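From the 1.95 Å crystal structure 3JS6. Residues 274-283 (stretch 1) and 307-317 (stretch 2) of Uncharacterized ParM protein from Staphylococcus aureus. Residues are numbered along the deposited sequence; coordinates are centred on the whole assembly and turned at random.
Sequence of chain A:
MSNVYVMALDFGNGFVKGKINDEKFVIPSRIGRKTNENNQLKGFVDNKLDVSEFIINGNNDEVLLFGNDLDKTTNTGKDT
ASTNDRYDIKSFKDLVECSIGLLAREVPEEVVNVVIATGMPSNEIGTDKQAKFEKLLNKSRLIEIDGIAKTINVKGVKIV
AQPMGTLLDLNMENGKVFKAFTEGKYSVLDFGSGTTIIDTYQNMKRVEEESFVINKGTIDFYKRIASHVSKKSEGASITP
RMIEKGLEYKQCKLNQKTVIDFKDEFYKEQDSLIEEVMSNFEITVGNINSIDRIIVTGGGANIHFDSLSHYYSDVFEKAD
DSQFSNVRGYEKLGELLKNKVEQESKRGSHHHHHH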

# COMPACT_ATOMS: atom_id res chain seq x y z
N ILE A 274 -7.20 2.97 22.56
CA ILE A 274 -8.33 3.72 22.04
C ILE A 274 -8.60 5.02 22.79
O ILE A 274 -8.97 6.03 22.19
N GLU A 275 -8.41 5.01 24.10
CA GLU A 275 -8.64 6.24 24.86
C GLU A 275 -7.61 7.27 24.43
O GLU A 275 -7.90 8.45 24.30
N GLU A 276 -6.38 6.83 24.22
CA GLU A 276 -5.35 7.76 23.81
C GLU A 276 -5.64 8.34 22.43
O GLU A 276 -5.53 9.55 22.22
N VAL A 277 -6.02 7.49 21.49
CA VAL A 277 -6.28 7.96 20.14
C VAL A 277 -7.43 8.95 20.07
O VAL A 277 -7.30 10.02 19.49
N MSE A 278 -8.56 8.61 20.67
CA MSE A 278 -9.69 9.52 20.63
C MSE A 278 -9.45 10.79 21.43
O MSE A 278 -9.96 11.85 21.08
N SER A 279 -8.66 10.69 22.50
CA SER A 279 -8.36 11.89 23.28
C SER A 279 -7.56 12.84 22.39
O SER A 279 -7.81 14.05 22.36
N ASN A 280 -6.60 12.31 21.65
CA ASN A 280 -5.80 13.16 20.77
C ASN A 280 -6.67 13.78 19.68
O ASN A 280 -6.48 14.94 19.30
N PHE A 281 -7.64 13.01 19.21
CA PHE A 281 -8.56 13.47 18.18
C PHE A 281 -9.30 14.69 18.68
O PHE A 281 -9.38 15.73 18.01
N GLU A 282 -9.85 14.58 19.88
CA GLU A 282 -10.60 15.70 20.42
C GLU A 282 -9.74 16.93 20.63
O GLU A 282 -10.22 18.05 20.48
N ILE A 283 -8.47 16.74 20.97
CA ILE A 283 -7.56 17.86 21.20
C ILE A 283 -7.20 18.55 19.90
O ILE A 283 -7.29 19.78 19.79
N SER A 307 -14.24 -2.10 18.78
CA SER A 307 -14.28 -1.27 19.97
C SER A 307 -14.49 0.20 19.64
O SER A 307 -15.20 0.91 20.35
N LEU A 308 -13.87 0.66 18.55
CA LEU A 308 -14.03 2.06 18.15
C LEU A 308 -15.49 2.37 17.88
O LEU A 308 -16.00 3.42 18.27
N SER A 309 -16.16 1.44 17.20
CA SER A 309 -17.56 1.60 16.85
C SER A 309 -18.47 1.74 18.06
O SER A 309 -19.53 2.36 17.96
N HIS A 310 -18.07 1.17 19.19
CA HIS A 310 -18.87 1.26 20.40
C HIS A 310 -18.43 2.47 21.21
O HIS A 310 -19.12 2.91 22.12
N TYR A 311 -17.27 3.00 20.86
CA TYR A 311 -16.74 4.16 21.55
C TYR A 311 -17.52 5.39 21.10
O TYR A 311 -17.87 6.24 21.91
N TYR A 312 -17.80 5.46 19.80
CA TYR A 312 -18.58 6.55 19.22
C TYR A 312 -19.44 5.98 18.10
O TYR A 312 -18.97 5.22 17.25
N SER A 313 -20.70 6.37 18.11
CA SER A 313 -21.64 5.88 17.12
C SER A 313 -21.71 6.74 15.86
O SER A 313 -21.48 7.95 15.89
N ASP A 314 -22.01 6.07 14.75
CA ASP A 314 -22.17 6.72 13.46
C ASP A 314 -21.02 7.56 12.94
O ASP A 314 -21.26 8.60 12.33
N VAL A 315 -19.78 7.14 13.15
CA VAL A 315 -18.69 7.95 12.62
C VAL A 315 -17.54 7.14 12.05
O VAL A 315 -16.89 7.56 11.09
N PHE A 316 -17.29 5.96 12.61
CA PHE A 316 -16.21 5.16 12.11
C PHE A 316 -16.68 4.27 10.98
O PHE A 316 -17.80 3.72 11.00
N GLU A 317 -15.82 4.09 9.99
CA GLU A 317 -16.15 3.23 8.87
C GLU A 317 -14.94 2.39 8.50
O GLU A 317 -13.80 2.83 8.67

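The most unusual feature of this contact is the selenium of Met-278, which meets the ring of Phe-316 at its edge. Met-278 is a selenomethionine. Its SE lies 5.1 Å from the centroid of the Phe-316 ring and 89° off the ring normal, so it sits almost in the ring plane. The closest ring atom is CZ of Phe-316, 3.7 Å from SE of Met-278.

The side chain of Met-278 is bent: its chi1 is m, while chi2 (-16°) and chi3 (107°) lie between wells. It touches three residues of the second stretch. CG of Met-278 comes within 3.1 Å of CE1 of Tyr-311, a very tight approach for two carbons. CE of Met-278 lies 3.3 Å from CD2 of Leu-308, also close.

Ile-274, one helical turn earlier, also points toward the second stretch. Its rotamer is m, t. With chi2 t, CD1 of Ile-274 lies 3.3 Å from CB of Ser-307. CG2 of Ile-274 is 3.7 Å from CD2 of Leu-308 and 4.0 Å from CD2 of Tyr-311. This methyl lies over one face of the Tyr-311 ring. The backbones are near here too, with CA of Ile-274 and CA of Leu-308 7.1 Å apart.

On the second stretch, Tyr-311 points toward the first helix with chi1 t and covers much of the contact. Leu-308 is m, t. Its CA-to-CB bond runs sideways, but the end of the side chain comes nearer, and CD2 reaches both Ile-274 and Met-278. Phe-316 (chi1 m) behaves likewise: it starts sideways and its ring tip reaches the selenium. Ser-307 points toward the first helix, and its OG is hydrogen-bonded elsewhere in the structure.

The packing is mainly apolar, and no clear hydrogen bond crosses between the stretches. Two pairs of polar groups come near each other. Glu-275 (chi1 t, chi2 p) points away at CB, yet its end comes back, with OE1 of Glu-275 3.4 Å from OH of Tyr-311. Glu-282 points toward the second stretch with chi1 and chi2 both t, and its OE2 lies 3.8 Å from OH of Tyr-312. Tyr-312 has an off-well chi1 of -95° and is the first residue to leave helical geometry.

Within the first helix, OG of Ser-279 (chi1 m) donates a 2.6 Å hydrogen bond to the backbone O of Glu-275. Val-277 points toward the second stretch but makes no contact with it.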

# COMPACT_ATOMS: atom_id res chain seq x y z
CB ILE A 274 -9.62 2.86 22.02
CG1 ILE A 274 -9.44 1.71 21.02
CG2 ILE A 274 -10.81 3.71 21.64
CD1 ILE A 274 -10.67 0.83 20.86
CB GLU A 275 -8.54 5.96 26.36
CG GLU A 275 -8.40 7.21 27.22
CD GLU A 275 -9.69 8.02 27.34
OE1 GLU A 275 -10.16 8.57 26.32
OE2 GLU A 275 -10.23 8.10 28.46
CB GLU A 276 -3.98 7.07 23.78
CG GLU A 276 -2.87 8.00 23.33
CD GLU A 276 -1.51 7.37 23.46
OE1 GLU A 276 -1.22 6.81 24.54
OE2 GLU A 276 -0.71 7.45 22.50
CB VAL A 277 -6.56 6.77 19.17
CG1 VAL A 277 -6.75 7.30 17.77
CG2 VAL A 277 -5.39 5.80 19.21
CB MSE A 278 -10.97 8.81 21.09
CG MSE A 278 -11.55 7.86 20.02
SE MSE A 278 -10.85 8.13 18.20
CE MSE A 278 -9.73 6.57 18.10
CB SER A 279 -7.55 11.55 24.53
OG SER A 279 -8.30 10.73 25.40
CB ASN A 280 -4.66 12.37 20.14
CG ASN A 280 -3.57 12.06 21.15
OD1 ASN A 280 -3.56 12.62 22.24
ND2 ASN A 280 -2.65 11.19 20.78
CB PHE A 281 -9.58 12.38 17.88
CG PHE A 281 -9.63 11.99 16.45
CD1 PHE A 281 -8.83 10.96 15.97
CD2 PHE A 281 -10.43 12.69 15.56
CE1 PHE A 281 -8.85 10.63 14.61
CE2 PHE A 281 -10.46 12.37 14.21
CZ PHE A 281 -9.67 11.34 13.74
CB GLU A 282 -11.29 15.29 21.72
CG GLU A 282 -12.50 16.14 22.02
CD GLU A 282 -13.53 15.38 22.83
OE1 GLU A 282 -13.24 15.06 24.00
OE2 GLU A 282 -14.63 15.11 22.29
CB ILE A 283 -6.22 17.39 21.85
CG1 ILE A 283 -6.47 16.91 23.28
CG2 ILE A 283 -5.21 18.53 21.87
CD1 ILE A 283 -5.28 16.24 23.90
CB SER A 307 -13.00 -1.46 20.78
OG SER A 307 -12.91 -2.80 21.23
CB LEU A 308 -13.19 2.36 16.90
CG LEU A 308 -11.70 2.46 17.19
CD1 LEU A 308 -10.86 2.45 15.90
CD2 LEU A 308 -11.48 3.72 17.96
CB SER A 309 -18.02 0.42 15.99
OG SER A 309 -17.53 0.53 14.66
CB HIS A 310 -18.73 -0.01 21.25
CG HIS A 310 -19.23 -1.25 20.56
ND1 HIS A 310 -18.47 -1.97 19.66
CD2 HIS A 310 -20.43 -1.86 20.61
CE1 HIS A 310 -19.18 -2.97 19.18
NE2 HIS A 310 -20.38 -2.92 19.73
CB TYR A 311 -15.24 4.31 21.23
CG TYR A 311 -14.57 5.41 22.01
CD1 TYR A 311 -14.39 6.67 21.45
CD2 TYR A 311 -14.13 5.20 23.33
CE1 TYR A 311 -13.82 7.70 22.17
CE2 TYR A 311 -13.55 6.23 24.06
CZ TYR A 311 -13.40 7.48 23.47
OH TYR A 311 -12.86 8.52 24.18
CB TYR A 312 -17.70 7.66 18.65
CG TYR A 312 -17.47 8.80 19.62
CD1 TYR A 312 -16.69 8.61 20.76
CD2 TYR A 312 -18.01 10.06 19.39
CE1 TYR A 312 -16.45 9.65 21.65
CE2 TYR A 312 -17.78 11.12 20.29
CZ TYR A 312 -16.99 10.90 21.42
OH TYR A 312 -16.71 11.93 22.30
CB SER A 313 -23.03 5.81 17.75
OG SER A 313 -23.37 7.06 18.31
CB ASP A 314 -23.43 7.58 13.48
CG ASP A 314 -24.63 6.83 14.03
OD1 ASP A 314 -24.85 5.67 13.62
OD2 ASP A 314 -25.36 7.42 14.86
CB VAL A 315 -18.12 8.94 13.66
CG1 VAL A 315 -17.41 8.18 14.78
CG2 VAL A 315 -17.15 9.89 12.99
CB PHE A 316 -15.62 4.28 13.22
CG PHE A 316 -14.95 5.06 14.32
CD1 PHE A 316 -15.59 5.25 15.54
CD2 PHE A 316 -13.65 5.55 14.15
CE1 PHE A 316 -14.95 5.92 16.59
CE2 PHE A 316 -13.00 6.22 15.20
CZ PHE A 316 -13.66 6.40 16.42
CB GLU A 317 -16.59 4.07 7.67
CG GLU A 317 -16.87 3.22 6.41
CD GLU A 317 -17.32 4.05 5.23
OE1 GLU A 317 -17.59 3.46 4.17
OE2 GLU A 317 -17.41 5.29 5.37